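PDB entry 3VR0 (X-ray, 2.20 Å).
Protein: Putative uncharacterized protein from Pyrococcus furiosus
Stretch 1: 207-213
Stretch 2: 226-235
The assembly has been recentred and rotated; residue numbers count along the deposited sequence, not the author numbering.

Stretch 1 207-213: GISLLGE
Stretch 2, residues 226-235: AVLSAVTKIL

A β-strand, 207-213, lies against an α-helix, 226-235, of the same chain. The two run nearly antiparallel: their N-to-C directions make an angle of 152°, and their axes approach to 8.3 Å. The register is set by Gly212 and Val227, whose CA atoms are 5.9 Å apart, so the C-terminal part of the strand meets the start of the helical stretch and Ile208 lies near Ile234. No hydrogen bond crosses between the stretches; 258 Å² of surface, summed over both sides, is buried by packing of apolar side chains on one another and on strand backbone.

The strand is extended, with phi/psi of -145/143 at Ile208, -127/117 at Leu210 and -102/140 at Gly212. Its alternation directs the CA-to-CB bonds of Ile208 and Leu210 toward the helix and that of Leu211 away. Gly207 has phi/psi of 165/-156, where a CB would be jammed against the preceding carbonyl oxygen, so the local backbone itself calls for glycine.

Leu210 gives the largest contact, with 83 Å² covered by the helix. Its chi1 is m (-63°) and chi2 is t (164°), which carries CD1 among three helical side chains: Leu210 CD1 lies 3.6 Å from Val231 CG2, 4.1 Å from Ile234 CD1 and 4.4 Å from Ala230 CB. A leucine suits this place because it is long enough for one methyl, CD1, to reach three apolar neighbours, and it leaves no polar group to be satisfied. Ala230, its CB pointing toward the strand, offers a single methyl to this contact, whereas Val231, with CB directed sideways, still brings CG2 into contact through its t rotamer (170°).

Val227 is next, with 57 Å² covered. Its CB points toward the strand, and with chi1 at t (167°) its two methyls lie against strand backbone: Val227 CG1 is 4.0 Å from Leu210 O, while Val227 CG2 is 3.6 Å from Gly212 N and 4.2 Å from Leu211 C. Here the glycine is essential to the fit. An ideal CB on Gly212 would point toward the helix and stand 2.8 Å from Val227 CG2, a clash; without a side chain, the strand offers bare backbone for the valine to cover.

Ile234 extends the contact at the other end, with 37 Å² covered. Its chi1 of m (-75°) and chi2 of t (162°) place CD1 near Leu210, as described, and Ile234 CD1 also lies 4.5 Å from Ile208 CD1. Ile208 adopts t/t (-177°, 160°), and its CD1 just reaches Ile234 CD1 at the edge of contact.

The helix has phi near -65° and psi mostly between -30° and -55°. Its i to i+4 bonds include Val231 N to Val227 O at 2.9 Å and Ile234 N to Ala230 O at 3.0 Å. This pitch brings Val227, Ala230 and Ile234 toward the strand. Buried Thr232, out of reach of the strand, uses rotamer p (56°) to donate from OG1 to Leu228 O at 2.7 Å, satisfying its hydroxyl within the helix.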

# COMPACT_ATOMS: atom_id res chain seq x y z
N GLY C 207 -5.56 -29.11 10.03
CA GLY C 207 -4.71 -29.01 11.19
C GLY C 207 -5.28 -28.24 12.35
O GLY C 207 -6.47 -28.14 12.49
N ILE C 208 -4.41 -27.73 13.20
CA ILE C 208 -4.83 -27.21 14.48
C ILE C 208 -3.95 -26.01 14.81
O ILE C 208 -2.78 -26.00 14.48
CB ILE C 208 -4.68 -28.33 15.62
CG1 ILE C 208 -5.17 -27.83 16.95
CG2 ILE C 208 -3.19 -28.87 15.70
CD1 ILE C 208 -5.53 -29.04 17.99
N SER C 209 -4.56 -25.01 15.43
CA SER C 209 -3.90 -23.87 15.96
C SER C 209 -3.83 -24.03 17.47
O SER C 209 -4.83 -24.27 18.13
CB SER C 209 -4.79 -22.63 15.69
OG SER C 209 -4.32 -21.58 16.53
N LEU C 210 -2.67 -23.81 18.06
CA LEU C 210 -2.58 -23.83 19.49
C LEU C 210 -1.95 -22.53 19.91
O LEU C 210 -0.81 -22.25 19.54
CB LEU C 210 -1.73 -25.02 19.96
CG LEU C 210 -2.34 -26.35 19.57
CD1 LEU C 210 -1.30 -27.52 19.68
CD2 LEU C 210 -3.55 -26.63 20.44
N LEU C 211 -2.70 -21.72 20.66
CA LEU C 211 -2.23 -20.42 21.10
C LEU C 211 -2.25 -20.33 22.61
O LEU C 211 -3.24 -20.68 23.25
CB LEU C 211 -3.10 -19.30 20.51
CG LEU C 211 -3.24 -19.12 18.99
CD1 LEU C 211 -4.20 -18.00 18.71
CD2 LEU C 211 -1.90 -18.77 18.41
N GLY C 212 -1.16 -19.83 23.17
CA GLY C 212 -1.01 -19.74 24.58
C GLY C 212 -1.25 -18.34 25.10
O GLY C 212 -0.79 -17.35 24.50
N GLU C 213 -1.93 -18.27 26.24
CA GLU C 213 -2.16 -17.01 26.92
C GLU C 213 -0.86 -16.38 27.32
O GLU C 213 0.01 -17.03 27.87
CB GLU C 213 -3.05 -17.19 28.16
CG GLU C 213 -4.49 -17.47 27.82
CD GLU C 213 -5.31 -17.84 29.05
OE1 GLU C 213 -4.71 -18.33 30.05
OE2 GLU C 213 -6.56 -17.67 29.00
N ALA C 226 4.26 -24.23 27.58
CA ALA C 226 2.94 -24.82 27.60
C ALA C 226 2.44 -25.20 26.22
O ALA C 226 1.84 -26.26 26.03
CB ALA C 226 1.97 -23.87 28.25
N VAL C 227 2.67 -24.32 25.24
CA VAL C 227 2.24 -24.61 23.86
C VAL C 227 3.00 -25.84 23.34
O VAL C 227 2.42 -26.74 22.75
CB VAL C 227 2.47 -23.38 22.94
CG1 VAL C 227 2.33 -23.76 21.47
CG2 VAL C 227 1.46 -22.24 23.30
N LEU C 228 4.30 -25.85 23.58
CA LEU C 228 5.17 -26.89 23.06
C LEU C 228 4.94 -28.26 23.75
O LEU C 228 5.17 -29.31 23.12
CB LEU C 228 6.64 -26.49 23.21
CG LEU C 228 7.53 -27.50 22.51
CD1 LEU C 228 7.15 -27.61 20.99
CD2 LEU C 228 8.95 -27.12 22.71
N SER C 229 4.50 -28.23 25.03
CA SER C 229 4.03 -29.43 25.73
C SER C 229 2.78 -29.99 25.07
O SER C 229 2.60 -31.23 24.91
CB SER C 229 3.74 -29.13 27.22
OG SER C 229 4.92 -28.64 27.86
N ALA C 230 1.89 -29.10 24.65
CA ALA C 230 0.69 -29.59 23.98
C ALA C 230 1.07 -30.19 22.63
O ALA C 230 0.60 -31.27 22.29
CB ALA C 230 -0.36 -28.50 23.83
N VAL C 231 1.90 -29.49 21.86
CA VAL C 231 2.31 -29.96 20.53
C VAL C 231 3.14 -31.28 20.63
O VAL C 231 2.77 -32.25 20.02
CB VAL C 231 3.15 -28.91 19.81
CG1 VAL C 231 3.78 -29.53 18.51
CG2 VAL C 231 2.33 -27.65 19.54
N THR C 232 4.22 -31.31 21.40
CA THR C 232 4.98 -32.57 21.58
C THR C 232 4.08 -33.71 22.08
O THR C 232 4.14 -34.85 21.59
CB THR C 232 6.19 -32.43 22.46
OG1 THR C 232 5.80 -31.90 23.74
CG2 THR C 232 7.25 -31.53 21.78
N LYS C 233 3.15 -33.38 22.96
CA LYS C 233 2.18 -34.41 23.36
C LYS C 233 1.36 -34.95 22.19
O LYS C 233 1.19 -36.18 22.06
CB LYS C 233 1.30 -33.88 24.51
CG LYS C 233 -0.10 -34.44 24.62
CD LYS C 233 -0.14 -35.95 24.82
CE LYS C 233 0.28 -36.38 26.19
NZ LYS C 233 -0.68 -37.48 26.60
N ILE C 234 0.85 -34.09 21.31
CA ILE C 234 0.18 -34.60 20.10
C ILE C 234 1.10 -35.46 19.19
O ILE C 234 0.64 -36.35 18.50
CB ILE C 234 -0.45 -33.43 19.28
CG1 ILE C 234 -1.72 -32.92 19.97
CG2 ILE C 234 -0.80 -33.84 17.90
CD1 ILE C 234 -2.17 -31.56 19.52
N LEU C 235 2.39 -35.11 19.17
CA LEU C 235 3.34 -35.76 18.29
C LEU C 235 3.85 -37.11 18.84
O LEU C 235 4.38 -37.93 18.07
CB LEU C 235 4.52 -34.82 18.00
CG LEU C 235 4.23 -33.52 17.23
CD1 LEU C 235 5.52 -32.77 17.08
CD2 LEU C 235 3.60 -33.80 15.87